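Local atomic coordinates of B-agarase (Agarivorans gilvus, PDB entry 5Z6P), a protein that hydrolyses agarose as a member of glycoside hydrolase family 50, probably by cutting its beta-galactosidic linkages. Residues F97-R102 against L201-F206; D306-A311 against F715-S720; E668-A673 against E730-G735. All blocks are in the same frame, centred on the assembly; numbering follows the deposited sequence.

Interaction 1: residues F97-R102 against L201-F206; sequences FAFDAR and LLLSNF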
loop_
_atom_site.group_PDB
_atom_site.type_symbol
_atom_site.label_atom_id
_atom_site.label_comp_id
_atom_site.label_asym_id
_atom_site.label_seq_id
_atom_site.Cartn_x
_atom_site.Cartn_y
_atom_site.Cartn_z
ATOM N N PHE A 97 -6.288 10.340 24.185
ATOM C CA PHE A 97 -6.135 9.091 24.903
ATOM C C PHE A 97 -4.639 8.763 24.873
ATOM O O PHE A 97 -4.011 8.817 23.822
ATOM C CB PHE A 97 -6.978 7.978 24.276
ATOM C CG PHE A 97 -6.663 6.615 24.805
ATOM C CD1 PHE A 97 -7.131 6.213 26.041
ATOM C CD2 PHE A 97 -5.881 5.738 24.071
ATOM C CE1 PHE A 97 -6.829 4.952 26.537
ATOM C CE2 PHE A 97 -5.574 4.476 24.563
ATOM C CZ PHE A 97 -6.049 4.086 25.794
ATOM N N ALA A 98 -4.061 8.462 26.028
ATOM C CA ALA A 98 -2.621 8.297 26.118
ATOM C C ALA A 98 -2.219 7.128 27.015
ATOM O O ALA A 98 -2.980 6.689 27.870
ATOM C CB ALA A 98 -1.988 9.569 26.618
ATOM N N PHE A 99 -1.014 6.624 26.793
ATOM C CA PHE A 99 -0.422 5.621 27.666
ATOM C C PHE A 99 1.076 5.583 27.426
ATOM O O PHE A 99 1.569 6.089 26.423
ATOM C CB PHE A 99 -1.037 4.237 27.429
ATOM C CG PHE A 99 -0.884 3.731 26.021
ATOM C CD1 PHE A 99 -1.843 4.016 25.063
ATOM C CD2 PHE A 99 0.208 2.964 25.659
ATOM C CE1 PHE A 99 -1.711 3.553 23.774
ATOM C CE2 PHE A 99 0.339 2.495 24.372
ATOM C CZ PHE A 99 -0.616 2.803 23.430
ATOM N N ASP A 100 1.802 4.978 28.348
ATOM C CA ASP A 100 3.238 4.840 28.173
ATOM C C ASP A 100 3.538 3.411 27.794
ATOM O O ASP A 100 2.809 2.515 28.192
ATOM C CB ASP A 100 3.985 5.239 29.444
ATOM C CG ASP A 100 3.844 6.714 29.759
ATOM O OD1 ASP A 100 3.457 7.484 28.854
ATOM O OD2 ASP A 100 4.121 7.102 30.908
ATOM N N ALA A 101 4.603 3.203 27.029
ATOM C CA ALA A 101 4.969 1.866 26.595
ATOM C C ALA A 101 6.476 1.691 26.439
ATOM O O ALA A 101 7.161 2.594 25.969
ATOM C CB ALA A 101 4.274 1.542 25.289
ATOM N N ARG A 102 6.966 0.517 26.838
ATOM C CA ARG A 102 8.323 0.056 26.559
ATOM C C ARG A 102 8.264 -1.270 25.828
ATOM O O ARG A 102 7.423 -2.086 26.134
ATOM C CB ARG A 102 9.125 -0.137 27.841
ATOM C CG ARG A 102 9.512 1.114 28.541
ATOM C CD ARG A 102 10.783 0.874 29.323
ATOM N NE ARG A 102 10.533 0.229 30.602
ATOM C CZ ARG A 102 11.286 -0.736 31.117
ATOM N NH1 ARG A 102 12.334 -1.201 30.455
ATOM N NH2 ARG A 102 10.982 -1.241 32.295
ATOM N N LEU A 201 5.801 -6.247 25.601
ATOM C CA LEU A 201 5.673 -4.843 25.965
ATOM C C LEU A 201 5.330 -4.620 27.440
ATOM O O LEU A 201 4.776 -5.487 28.114
ATOM C CB LEU A 201 4.601 -4.159 25.105
ATOM C CG LEU A 201 4.712 -4.251 23.583
ATOM C CD1 LEU A 201 3.483 -3.687 22.939
ATOM C CD2 LEU A 201 5.915 -3.500 23.088
ATOM N N LEU A 202 5.667 -3.430 27.921
ATOM C CA LEU A 202 5.241 -2.950 29.213
ATOM C C LEU A 202 4.343 -1.735 28.993
ATOM O O LEU A 202 4.778 -0.761 28.422
ATOM C CB LEU A 202 6.439 -2.572 30.080
ATOM C CG LEU A 202 7.439 -3.678 30.350
ATOM C CD1 LEU A 202 8.590 -3.128 31.150
ATOM C CD2 LEU A 202 6.742 -4.823 31.069
ATOM N N LEU A 203 3.101 -1.815 29.451
ATOM C CA LEU A 203 2.118 -0.765 29.290
ATOM C C LEU A 203 1.764 -0.237 30.670
ATOM O O LEU A 203 1.609 -0.999 31.595
ATOM C CB LEU A 203 0.870 -1.298 28.591
ATOM C CG LEU A 203 1.003 -1.984 27.233
ATOM C CD1 LEU A 203 -0.353 -2.464 26.710
ATOM C CD2 LEU A 203 1.700 -1.082 26.196
ATOM N N SER A 204 1.648 1.076 30.806
ATOM C CA SER A 204 1.355 1.712 32.077
ATOM C C SER A 204 0.744 3.097 31.789
ATOM O O SER A 204 0.795 3.599 30.678
ATOM C CB SER A 204 2.643 1.809 32.938
ATOM O OG SER A 204 3.536 2.728 32.330
ATOM N N ASN A 205 0.158 3.696 32.813
ATOM C CA ASN A 205 -0.162 5.104 32.796
ATOM C C ASN A 205 -1.174 5.518 31.739
ATOM O O ASN A 205 -1.097 6.605 31.176
ATOM C CB ASN A 205 1.150 5.835 32.626
ATOM C CG ASN A 205 2.122 5.642 33.799
ATOM O OD1 ASN A 205 2.715 6.649 34.202
ATOM N ND2 ASN A 205 2.019 4.513 34.536
ATOM N N PHE A 206 -2.178 4.671 31.566
ATOM C CA PHE A 206 -3.351 5.011 30.781
ATOM C C PHE A 206 -4.037 6.209 31.411
ATOM O O PHE A 206 -4.232 6.259 32.621
ATOM C CB PHE A 206 -4.338 3.829 30.667
ATOM C CG PHE A 206 -3.823 2.678 29.853
ATOM C CD1 PHE A 206 -3.080 1.682 30.451
ATOM C CD2 PHE A 206 -4.070 2.601 28.494
ATOM C CE1 PHE A 206 -2.597 0.630 29.725
ATOM C CE2 PHE A 206 -3.577 1.540 27.758
ATOM C CZ PHE A 206 -2.846 0.556 28.382
#
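Phe99 and Phe206 meet across two antiparallel strands of the agarase CBM-like domain, at a beta bulge in the pairing, and the pair illustrates how aromatic side chains can pack beside a bulge in a strand pair. The Phe99 CB methylene sits over one face of the Phe206 ring, 3.9 Å from the ring centroid. CG of Phe99 is held between its backbone N and carbonyl carbon (chi1 59°), which turns the Phe99 ring so that it lies beside that of Phe206, with planes 27° apart and slid so far that they barely overlap. Phe97 comes from another direction: its CZ lies 3.7 Å from Phe206 CD2, at the edge of that ring. Farther along the same face, Ala101 CB rests on Leu203 CD2 at 3.8 Å.

Backbone pairing fixes these positions. Asp100 N binds Ser204 O at 2.9 Å, and Ser204 N returns a longer bond to Asp100 O (3.2 Å). In the next hydrogen-bonded pair, Arg102 N reaches Leu202 O (3.0 Å) while Leu202 N reaches Arg102 O (2.8 Å). Beyond Ser204 the regular alternation stops: Asn205 takes a left-handed conformation, so that Asn205 and Phe206 together stand opposite Phe99, and Ala98 pairs with Arg207.

A second shell secures the polar face. Asp100 OD1 forms a salt bridge with Arg207 and a hydrogen bond with Ser136, ties that would favour its charged form. On the aromatic side, strands 109-117 and 185-193 close over the ring cluster through Ile113 and Ile188. At the far end of the ladder, the Arg102 chain bends at chi3 (-82°) and lays one guanidinium face over Leu202, with NH2 3.3 Å from Leu202 CD1.

Interaction 2: residues D306-A311 against F715-S720; sequences DIIRLA and FQYIDS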
loop_
_atom_site.group_PDB
_atom_site.type_symbol
_atom_site.label_atom_id
_atom_site.label_comp_id
_atom_site.label_asym_id
_atom_site.label_seq_id
_atom_site.Cartn_x
_atom_site.Cartn_y
_atom_site.Cartn_z
ATOM N N ASP A 306 9.136 -0.643 -7.366
ATOM C CA ASP A 306 8.077 -0.008 -8.113
ATOM C C ASP A 306 8.338 1.491 -8.305
ATOM O O ASP A 306 9.151 2.081 -7.601
ATOM C CB ASP A 306 6.745 -0.202 -7.402
ATOM C CG ASP A 306 6.354 -1.653 -7.280
ATOM O OD1 ASP A 306 6.652 -2.461 -8.191
ATOM O OD2 ASP A 306 5.760 -1.969 -6.239
ATOM N N ILE A 307 7.616 2.083 -9.252
ATOM C CA ILE A 307 7.635 3.520 -9.514
ATOM C C ILE A 307 9.044 3.997 -9.881
ATOM O O ILE A 307 9.675 4.730 -9.145
ATOM C CB ILE A 307 7.111 4.321 -8.312
ATOM C CG1 ILE A 307 5.825 3.695 -7.763
ATOM C CG2 ILE A 307 6.890 5.789 -8.703
ATOM C CD1 ILE A 307 4.584 3.970 -8.605
ATOM N N ILE A 308 9.532 3.564 -11.034
ATOM C CA ILE A 308 10.806 4.038 -11.531
ATOM C C ILE A 308 10.524 5.094 -12.605
ATOM O O ILE A 308 10.603 4.858 -13.799
ATOM C CB ILE A 308 11.662 2.874 -12.036
ATOM C CG1 ILE A 308 11.774 1.843 -10.902
ATOM C CG2 ILE A 308 13.045 3.367 -12.448
ATOM C CD1 ILE A 308 12.323 0.535 -11.292
ATOM N N ARG A 309 10.190 6.279 -12.114
ATOM C CA ARG A 309 9.688 7.375 -12.924
ATOM C C ARG A 309 9.614 8.596 -12.014
ATOM O O ARG A 309 9.790 8.463 -10.792
ATOM C CB ARG A 309 8.316 7.041 -13.513
ATOM C CG ARG A 309 7.214 6.886 -12.470
ATOM C CD ARG A 309 5.878 6.500 -13.110
ATOM N NE ARG A 309 4.755 6.662 -12.193
ATOM C CZ ARG A 309 3.525 6.219 -12.441
ATOM N NH1 ARG A 309 3.267 5.593 -13.585
ATOM N NH2 ARG A 309 2.557 6.398 -11.555
ATOM N N LEU A 310 9.349 9.769 -12.592
ATOM C CA LEU A 310 9.338 11.008 -11.818
ATOM C C LEU A 310 7.931 11.465 -11.424
ATOM O O LEU A 310 7.765 12.249 -10.500
ATOM C CB LEU A 310 10.018 12.132 -12.591
ATOM C CG LEU A 310 11.516 12.046 -12.835
ATOM C CD1 LEU A 310 12.049 13.419 -13.174
ATOM C CD2 LEU A 310 12.252 11.441 -11.650
ATOM N N ALA A 311 6.929 10.941 -12.120
ATOM C CA ALA A 311 5.566 11.460 -12.039
ATOM C C ALA A 311 4.967 11.468 -10.637
ATOM O O ALA A 311 4.037 12.219 -10.372
ATOM C CB ALA A 311 4.667 10.665 -12.973
ATOM N N PHE A 715 7.561 -1.155 -2.899
ATOM C CA PHE A 715 6.977 0.151 -3.208
ATOM C C PHE A 715 7.555 1.146 -2.199
ATOM O O PHE A 715 7.100 1.184 -1.071
ATOM C CB PHE A 715 5.442 0.088 -3.129
ATOM C CG PHE A 715 4.731 1.274 -3.748
ATOM C CD1 PHE A 715 4.727 2.504 -3.118
ATOM C CD2 PHE A 715 4.044 1.146 -4.938
ATOM C CE1 PHE A 715 4.062 3.597 -3.671
ATOM C CE2 PHE A 715 3.375 2.237 -5.496
ATOM C CZ PHE A 715 3.384 3.461 -4.850
ATOM N N GLN A 716 8.511 1.983 -2.593
ATOM C CA GLN A 716 8.833 2.342 -3.963
ATOM C C GLN A 716 10.302 2.803 -4.031
ATOM O O GLN A 716 10.970 2.884 -3.010
ATOM C CB GLN A 716 7.901 3.467 -4.450
ATOM C CG GLN A 716 7.974 4.683 -3.527
ATOM C CD GLN A 716 7.085 5.854 -3.937
ATOM O OE1 GLN A 716 6.464 5.836 -4.988
ATOM N NE2 GLN A 716 7.037 6.887 -3.089
ATOM N N TYR A 717 10.785 3.097 -5.236
ATOM C CA TYR A 717 12.163 3.545 -5.473
ATOM C C TYR A 717 12.512 4.770 -4.611
ATOM O O TYR A 717 13.465 4.752 -3.842
ATOM C CB TYR A 717 12.337 3.880 -6.944
ATOM C CG TYR A 717 13.728 4.235 -7.431
ATOM C CD1 TYR A 717 14.866 3.845 -6.736
ATOM C CD2 TYR A 717 13.891 4.944 -8.615
ATOM C CE1 TYR A 717 16.122 4.148 -7.197
ATOM C CE2 TYR A 717 15.146 5.263 -9.087
ATOM C CZ TYR A 717 16.269 4.854 -8.369
ATOM O OH TYR A 717 17.535 5.153 -8.823
ATOM N N ILE A 718 11.691 5.805 -4.740
ATOM C CA ILE A 718 11.954 7.139 -4.181
ATOM C C ILE A 718 11.068 7.434 -2.972
ATOM O O ILE A 718 9.881 7.137 -3.001
ATOM C CB ILE A 718 11.725 8.225 -5.267
ATOM C CG1 ILE A 718 12.572 7.921 -6.512
ATOM C CG2 ILE A 718 11.986 9.628 -4.734
ATOM C CD1 ILE A 718 12.031 8.540 -7.773
ATOM N N ASP A 719 11.640 8.002 -1.909
ATOM C CA ASP A 719 10.842 8.579 -0.825
ATOM C C ASP A 719 9.627 9.369 -1.364
ATOM O O ASP A 719 9.752 10.055 -2.382
ATOM C CB ASP A 719 11.711 9.521 0.031
ATOM C CG ASP A 719 12.255 8.862 1.298
ATOM O OD1 ASP A 719 11.845 7.726 1.611
ATOM O OD2 ASP A 719 13.078 9.507 1.996
ATOM N N SER A 720 8.475 9.275 -0.693
ATOM C CA SER A 720 7.403 10.255 -0.895
ATOM C C SER A 720 7.915 11.649 -0.543
ATOM O O SER A 720 8.768 11.773 0.323
ATOM C CB SER A 720 6.180 9.982 -0.011
ATOM O OG SER A 720 5.686 8.667 -0.105
HETATM O O HOH W 1 9.669 5.905 -6.480
#
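The carbonyl oxygen of Ile307 is shared between two loops. It accepts a hydrogen bond from a water at 2.9 Å, and that same water takes the N-H of Ile718 at 2.7 Å, so a single molecule bridges backbone to backbone. Within its own loop the oxygen also receives a weak bond from Arg309 N, which closes a tight turn, while Tyr717 CB packs against it. One residue earlier lies the direct link: Tyr717 N donates to Asp306 O at 3.0 Å. Two successive carbonyls of 306-311 are thus tied to two successive N-H groups of 715-720, one directly and one through water.

Side chains fill the flank of this backbone seam. With CG of Phe715 anti to the backbone N (chi1 -166°), its ring reaches Ile307, whose CG1 stands 3.6 Å from Phe715 CE2. Gln716 slants across Ile307, its OE1 3.6 Å from the same Ile307 CG1. Asp306 crosses Phe715 at about a right angle, and its OD2 sits near the plane of the ring, 3.7 Å from Phe715 CB; Asp306 OD1 is engaged by Asn435 N. On the other flank Ile308 CG2 approaches Tyr717 CD2 at 4.2 Å, and Tyr717 OH runs on to Arg424 and Thr421 of helix 413-428.

The peptide between Phe715 and Gln716 is cis although no proline is involved, a feature seen after the last barrel strand of many clan GH-A glycosidases. Since strands 299-305 and 709-714 are parallel neighbours and lead directly into these two loops, the arrangement is consistent with the closing seam of a (beta/alpha)8 barrel, where the first and last strands meet.

Interaction 3: residues E668-A673 against E730-G735; sequences EFHFGA and ENYNIG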
loop_
_atom_site.group_PDB
_atom_site.type_symbol
_atom_site.label_atom_id
_atom_site.label_comp_id
_atom_site.label_asym_id
_atom_site.label_seq_id
_atom_site.Cartn_x
_atom_site.Cartn_y
_atom_site.Cartn_z
ATOM N N GLU A 668 3.712 -5.181 -4.196
ATOM C CA GLU A 668 4.034 -4.059 -3.333
ATOM C C GLU A 668 4.201 -4.495 -1.884
ATOM O O GLU A 668 3.446 -5.319 -1.386
ATOM C CB GLU A 668 2.938 -2.994 -3.382
ATOM C CG GLU A 668 2.736 -2.320 -4.726
ATOM C CD GLU A 668 1.512 -1.428 -4.750
ATOM O OE1 GLU A 668 1.117 -0.941 -3.685
ATOM O OE2 GLU A 668 0.947 -1.245 -5.836
ATOM N N PHE A 669 5.185 -3.895 -1.217
ATOM C CA PHE A 669 5.335 -3.942 0.237
ATOM C C PHE A 669 6.321 -2.848 0.617
ATOM O O PHE A 669 7.095 -2.399 -0.222
ATOM C CB PHE A 669 5.831 -5.309 0.736
ATOM C CG PHE A 669 7.267 -5.604 0.412
ATOM C CD1 PHE A 669 7.641 -6.021 -0.849
ATOM C CD2 PHE A 669 8.243 -5.511 1.392
ATOM C CE1 PHE A 669 8.967 -6.306 -1.146
ATOM C CE2 PHE A 669 9.570 -5.788 1.118
ATOM C CZ PHE A 669 9.942 -6.185 -0.152
ATOM N N HIS A 670 6.311 -2.425 1.872
ATOM C CA HIS A 670 7.369 -1.521 2.299
ATOM C C HIS A 670 7.552 -1.426 3.790
ATOM O O HIS A 670 6.782 -1.977 4.574
ATOM C CB HIS A 670 7.153 -0.104 1.709
ATOM C CG HIS A 670 5.936 0.619 2.207
ATOM N ND1 HIS A 670 5.155 1.403 1.385
ATOM C CD2 HIS A 670 5.395 0.717 3.442
ATOM C CE1 HIS A 670 4.174 1.934 2.091
ATOM N NE2 HIS A 670 4.304 1.545 3.344
ATOM N N PHE A 671 8.595 -0.692 4.155
ATOM C CA PHE A 671 8.890 -0.366 5.536
ATOM C C PHE A 671 9.393 1.085 5.648
ATOM O O PHE A 671 10.293 1.487 4.920
ATOM C CB PHE A 671 9.924 -1.358 6.086
ATOM C CG PHE A 671 9.446 -2.771 6.070
ATOM C CD1 PHE A 671 8.544 -3.215 7.012
ATOM C CD2 PHE A 671 9.862 -3.651 5.082
ATOM C CE1 PHE A 671 8.093 -4.513 6.980
ATOM C CE2 PHE A 671 9.406 -4.944 5.057
ATOM C CZ PHE A 671 8.526 -5.373 6.003
ATOM N N GLY A 672 8.780 1.863 6.534
ATOM C CA GLY A 672 9.238 3.208 6.803
ATOM C C GLY A 672 9.545 3.535 8.257
ATOM O O GLY A 672 9.222 2.772 9.169
ATOM N N ALA A 673 10.186 4.679 8.474
ATOM C CA ALA A 673 10.527 5.121 9.823
ATOM C C ALA A 673 10.346 6.630 9.905
ATOM O O ALA A 673 9.864 7.249 8.960
ATOM C CB ALA A 673 11.938 4.714 10.187
ATOM N N GLU A 730 0.148 11.229 -0.200
ATOM C CA GLU A 730 1.051 10.173 0.274
ATOM C C GLU A 730 2.423 10.736 0.700
ATOM O O GLU A 730 3.121 11.350 -0.097
ATOM C CB GLU A 730 1.219 9.121 -0.813
ATOM C CG GLU A 730 2.262 8.051 -0.532
ATOM C CD GLU A 730 3.002 7.665 -1.799
ATOM O OE1 GLU A 730 2.446 6.914 -2.634
ATOM O OE2 GLU A 730 4.132 8.155 -1.981
ATOM N N ASN A 731 2.793 10.526 1.957
ATOM C CA ASN A 731 3.915 11.265 2.548
ATOM C C ASN A 731 4.804 10.419 3.448
ATOM O O ASN A 731 5.217 10.860 4.524
ATOM C CB ASN A 731 3.374 12.473 3.337
ATOM C CG ASN A 731 2.411 12.071 4.436
ATOM O OD1 ASN A 731 1.907 10.951 4.451
ATOM N ND2 ASN A 731 2.158 12.979 5.366
ATOM N N TYR A 732 5.114 9.212 2.982
ATOM C CA TYR A 732 5.760 8.199 3.793
ATOM C C TYR A 732 7.247 8.123 3.542
ATOM O O TYR A 732 7.696 8.248 2.412
ATOM C CB TYR A 732 5.175 6.802 3.507
ATOM C CG TYR A 732 3.674 6.679 3.490
ATOM C CD1 TYR A 732 2.874 7.541 4.226
ATOM C CD2 TYR A 732 3.056 5.681 2.749
ATOM C CE1 TYR A 732 1.505 7.418 4.216
ATOM C CE2 TYR A 732 1.678 5.539 2.735
ATOM C CZ TYR A 732 0.910 6.414 3.478
ATOM O OH TYR A 732 -0.450 6.314 3.488
ATOM N N ASN A 733 8.002 7.846 4.597
ATOM C CA ASN A 733 9.401 7.485 4.435
ATOM C C ASN A 733 9.531 6.050 3.939
ATOM O O ASN A 733 9.848 5.176 4.710
ATOM C CB ASN A 733 10.167 7.677 5.767
ATOM C CG ASN A 733 11.559 7.071 5.746
ATOM O OD1 ASN A 733 11.974 6.426 6.703
ATOM N ND2 ASN A 733 12.270 7.251 4.643
ATOM N N ILE A 734 9.302 5.815 2.648
ATOM C CA ILE A 734 9.330 4.445 2.121
ATOM C C ILE A 734 10.320 4.201 0.991
ATOM O O ILE A 734 10.400 3.110 0.460
ATOM C CB ILE A 734 7.935 4.018 1.622
ATOM C CG1 ILE A 734 7.407 5.018 0.577
ATOM C CG2 ILE A 734 7.004 3.866 2.797
ATOM C CD1 ILE A 734 6.257 4.492 -0.253
ATOM N N GLY A 735 11.093 5.211 0.630
ATOM C CA GLY A 735 11.986 5.056 -0.485
ATOM C C GLY A 735 13.240 4.241 -0.215
ATOM O O GLY A 735 13.695 4.112 0.923
#
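His670 and Ile734 form a compact CH-pi pair, with Ile734 CG2 standing 3.3 Å from the centroid of the imidazole and only 6° from the ring normal. The methyl is therefore centred over the flat face of the ring. CB of His670 points toward 730-735, and chi1 of 66° turns the ring so that this face lies against Ile734 CG2. Tyr732 crosses the histidine at about a right angle, its CD2 4.0 Å from His670 CE1. The ring's rotation is also restrained by a weak bond from His670 ND1 to Phe715 O.

Asn733, the centre of an inverse gamma turn, works alongside by polar means. Its OD1 accepts Ala673 N at 3.1 Å, with the donor tilted 27° from the amide plane, and also takes the side-chain N-H of Gln689; ND2 holds Asp719.

The contact joins loops following parallel strands 664-668 and 709-714, consistent with one end of a (beta/alpha)8 barrel. Helix 689-704 backs its Phe671 and Asn733 end: Arg692 binds both Phe671 O and Gly735 O, while Phe671 turns away to pack on Met695 and Tyr699. From strand 709-714, Tyr714 touches His670 and bonds Ile734 O.

How the interactions relate
From the N terminus, interaction 1 closes first, joining strands 95-103 and 199-210 around a helix-free excursion of strands and loops inside the CBM-like domain. It is complete before the others begin, and its centre lies about 36 Å from that of interaction 2 and 26 Å from that of interaction 3. Those two cross rather than nest: 306-311 opens, 668-673 follows, then 715-720 and 730-735 close them in turn. The crossing is physical as well, since Ser720 OG probably bonds Glu730 OE2 and Asp719 OD1 probably bonds Gly735 N. Together they tie loops following the neighbouring parallel strands 299-305, 709-714 and 664-668 of the probable barrel, whereas interaction 1 secures a separate domain.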